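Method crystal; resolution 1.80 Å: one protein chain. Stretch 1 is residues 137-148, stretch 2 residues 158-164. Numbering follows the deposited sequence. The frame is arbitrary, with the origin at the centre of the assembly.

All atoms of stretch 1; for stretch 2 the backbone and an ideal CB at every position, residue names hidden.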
# COMPACT_ATOMS: atom_id res chain seq x y z
N VAL A 137 20.63 5.50 -1.40
CA VAL A 137 21.41 4.30 -1.66
C VAL A 137 22.78 4.65 -2.23
O VAL A 137 22.98 5.74 -2.75
CB VAL A 137 20.69 3.35 -2.64
CG1 VAL A 137 19.36 2.85 -2.05
CG2 VAL A 137 20.49 4.02 -3.99
N ALA A 138 23.71 3.70 -2.12
CA ALA A 138 25.04 3.88 -2.69
C ALA A 138 25.38 2.70 -3.60
O ALA A 138 25.05 1.55 -3.30
CB ALA A 138 26.07 4.00 -1.59
N THR A 139 26.05 3.00 -4.71
CA THR A 139 26.66 1.94 -5.50
C THR A 139 27.89 1.41 -4.76
O THR A 139 28.31 1.96 -3.75
CB THR A 139 27.10 2.46 -6.88
OG1 THR A 139 28.06 3.51 -6.70
CG2 THR A 139 25.91 3.00 -7.64
N LYS A 140 28.47 0.33 -5.27
CA LYS A 140 29.64 -0.26 -4.64
C LYS A 140 30.78 0.74 -4.51
O LYS A 140 31.61 0.63 -3.61
CB LYS A 140 30.10 -1.51 -5.40
CG LYS A 140 29.16 -2.70 -5.23
CD LYS A 140 29.59 -3.88 -6.10
CE LYS A 140 28.76 -5.12 -5.79
NZ LYS A 140 27.29 -4.89 -5.92
N ASP A 141 30.82 1.73 -5.40
CA ASP A 141 31.90 2.72 -5.40
C ASP A 141 31.59 3.97 -4.57
O ASP A 141 32.39 4.90 -4.51
CB ASP A 141 32.28 3.11 -6.83
CG ASP A 141 31.35 4.14 -7.43
OD1 ASP A 141 30.26 3.77 -7.91
OD2 ASP A 141 31.72 5.34 -7.44
N GLY A 142 30.42 3.98 -3.93
CA GLY A 142 30.07 5.04 -2.99
C GLY A 142 29.30 6.22 -3.56
O GLY A 142 29.10 7.22 -2.88
N LYS A 143 28.87 6.10 -4.81
CA LYS A 143 28.06 7.15 -5.44
C LYS A 143 26.64 7.09 -4.86
O LYS A 143 26.04 6.02 -4.83
CB LYS A 143 28.02 6.93 -6.95
CG LYS A 143 27.24 7.99 -7.72
CD LYS A 143 27.96 9.32 -7.68
CE LYS A 143 27.27 10.36 -8.55
NZ LYS A 143 27.88 11.72 -8.38
N LEU A 144 26.11 8.23 -4.42
CA LEU A 144 24.78 8.26 -3.80
C LEU A 144 23.67 8.65 -4.78
O LEU A 144 23.88 9.45 -5.68
CB LEU A 144 24.76 9.24 -2.62
CG LEU A 144 25.70 8.95 -1.45
CD1 LEU A 144 25.67 10.10 -0.43
CD2 LEU A 144 25.37 7.61 -0.79
N SER A 145 22.49 8.08 -4.57
CA SER A 145 21.30 8.46 -5.32
C SER A 145 20.07 8.20 -4.45
O SER A 145 20.16 7.52 -3.44
CB SER A 145 21.20 7.67 -6.62
OG SER A 145 21.11 6.27 -6.37
N ILE A 146 18.94 8.75 -4.86
CA ILE A 146 17.68 8.46 -4.18
C ILE A 146 16.79 7.60 -5.09
O ILE A 146 16.69 7.88 -6.29
CB ILE A 146 16.95 9.75 -3.80
CG1 ILE A 146 17.74 10.46 -2.69
CG2 ILE A 146 15.53 9.45 -3.34
CD1 ILE A 146 17.36 11.90 -2.49
N MET A 147 16.20 6.55 -4.54
CA MET A 147 15.29 5.70 -5.31
C MET A 147 14.17 5.22 -4.41
O MET A 147 14.26 5.30 -3.19
CB MET A 147 16.03 4.47 -5.85
CG MET A 147 16.32 3.44 -4.74
SD MET A 147 16.97 1.88 -5.34
CE MET A 147 15.54 1.20 -6.18
N THR A 148 13.10 4.72 -5.02
CA THR A 148 12.02 4.13 -4.23
C THR A 148 11.82 2.66 -4.61
O THR A 148 12.24 2.22 -5.68
CB THR A 148 10.70 4.90 -4.42
OG1 THR A 148 10.25 4.77 -5.77
CG2 THR A 148 10.89 6.36 -4.09
N UNK A 158 18.97 -5.03 -6.09
CA UNK A 158 19.50 -4.39 -7.29
C UNK A 158 20.96 -3.97 -7.09
O UNK A 158 21.45 -3.09 -7.78
CB UNK A 158 18.65 -3.18 -7.66
N UNK A 159 21.63 -4.62 -6.14
CA UNK A 159 23.03 -4.35 -5.83
C UNK A 159 23.29 -2.92 -5.40
O UNK A 159 24.38 -2.38 -5.60
CB UNK A 159 23.90 -4.68 -7.05
N UNK A 160 22.28 -2.30 -4.80
CA UNK A 160 22.43 -0.97 -4.22
C UNK A 160 22.37 -1.09 -2.70
O UNK A 160 21.60 -1.89 -2.17
CB UNK A 160 21.35 -0.02 -4.74
N UNK A 161 23.18 -0.31 -2.01
CA UNK A 161 23.29 -0.45 -0.56
C UNK A 161 22.51 0.67 0.13
O UNK A 161 22.81 1.84 -0.09
CB UNK A 161 24.76 -0.43 -0.12
N UNK A 162 21.52 0.31 0.95
CA UNK A 162 20.70 1.33 1.63
C UNK A 162 21.52 2.07 2.68
O UNK A 162 22.21 1.43 3.48
CB UNK A 162 19.47 0.69 2.28
N UNK A 163 21.42 3.39 2.68
CA UNK A 163 22.12 4.24 3.64
C UNK A 163 21.13 4.78 4.67
O UNK A 163 21.31 4.61 5.87
CB UNK A 163 22.84 5.39 2.93
N UNK A 164 20.08 5.45 4.20
CA UNK A 164 18.88 5.64 5.02
C UNK A 164 17.65 5.21 4.21
O UNK A 164 17.71 5.08 2.99
CB UNK A 164 18.75 7.10 5.47

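Two backbone hydrogen bonds fix the frame before any side chain is chosen: Ala138 N gives to O of position 161, and N of position 161 gives to Ala138 O, both at 2.9 Å.

Position 158 points its CB toward stretch 1, yet nothing there lies within 5.5 Å of the ideal CB. Only a long side chain could reach across, so Lys, Arg, Gln or Met would suit. It is Lys158, extended, its CD 4.4 Å from Met147 CE; its NZ holds, weakly at 3.5 Å, a water that also donates to Thr148 O.

Position 159 has phi/psi of 60/28, the left-handed region, which favours Gly, Asn or Asp. The ideal CB sits 3.6 Å from Lys140 NZ, so an acidic residue would have been a plausible answer to the charge. The residue is Asn159, which tolerates the backbone; Lys140 NZ packs 3.5 Å from its CB. Its carbonyl O accepts from two waters, one bound also by Lys140 N, the other by Ala138 O.

Position 160 is the richest site. Its CB leaves sideways, 4.0 Å from Val137 CB and 4.8 Å from Met147 SD, with the methyl of Thr139 farther along. An apolar surface of this breadth asks for a branched or long hydrophobic side chain: Leu, Ile or Met. Leu160 answers with chi1 m and chi2 t, and its two methyls part: CD1 lies 3.6 Å from Met147 SD, CD2 3.9 Å from Thr139 CG2. It is the residue most covered by stretch 1.

At position 161 the CB shares a face with Ala138, 3.8 Å from Ala138 O. Beta-branched residues suit the strand, and a polar group could serve the lone pairs of Ala138 O nearby, directly or through solvent; Thr, Val or Ser would fit. Thr161 it is: OG1 donates at 2.7 Å to the water that donates to Ala138 O.

Position 162 forms the non-hydrogen-bonded pair with Val137, so its N owes nothing to this partner strand, and phi of -70 admits proline as well as Val or Ile. Pro162 takes it, its CA 4.2 Å from Val137 CG1.

Position 163, where the chain turns a corner, aims its CB toward stretch 1, 5.0 Å from Leu144 CD2: Ile, Leu or Met could close that gap. Ile163 does so, CG1 4.2 Å from Leu144 CD2 and CD1 4.2 Å from Ala138 CB.

Position 164 points sideways into no contact; stretch 1 sets no preference. It is Ile164.

Stretch 2 (158-164) KNLTPII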
# COMPACT_ATOMS: atom_id res chain seq x y z
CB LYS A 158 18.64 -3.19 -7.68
CG LYS A 158 17.25 -3.59 -8.17
CD LYS A 158 16.39 -2.39 -8.52
CE LYS A 158 15.22 -2.82 -9.40
NZ LYS A 158 14.32 -1.68 -9.72
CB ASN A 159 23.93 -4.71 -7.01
CG ASN A 159 23.82 -6.17 -7.39
OD1 ASN A 159 23.73 -6.52 -8.57
ND2 ASN A 159 23.79 -7.04 -6.39
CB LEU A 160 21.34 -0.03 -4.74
CG LEU A 160 21.39 0.28 -6.24
CD1 LEU A 160 20.11 0.93 -6.73
CD2 LEU A 160 22.61 1.15 -6.57
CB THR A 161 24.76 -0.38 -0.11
OG1 THR A 161 25.47 -1.48 -0.70
CG2 THR A 161 24.87 -0.47 1.40
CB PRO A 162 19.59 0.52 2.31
CG PRO A 162 19.67 -0.85 1.75
CD PRO A 162 21.07 -1.05 1.26
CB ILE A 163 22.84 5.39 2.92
CG1 ILE A 163 23.79 4.82 1.85
CG2 ILE A 163 23.61 6.27 3.92
CD1 ILE A 163 24.79 3.80 2.39
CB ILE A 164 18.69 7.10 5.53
CG1 ILE A 164 18.22 8.03 4.42
CG2 ILE A 164 19.98 7.61 6.23
CD1 ILE A 164 17.86 9.45 4.89
O HOH W 1 26.25 -1.20 -3.29
O HOH W 2 26.52 -1.05 -7.21
O HOH W 3 12.53 0.44 -7.60
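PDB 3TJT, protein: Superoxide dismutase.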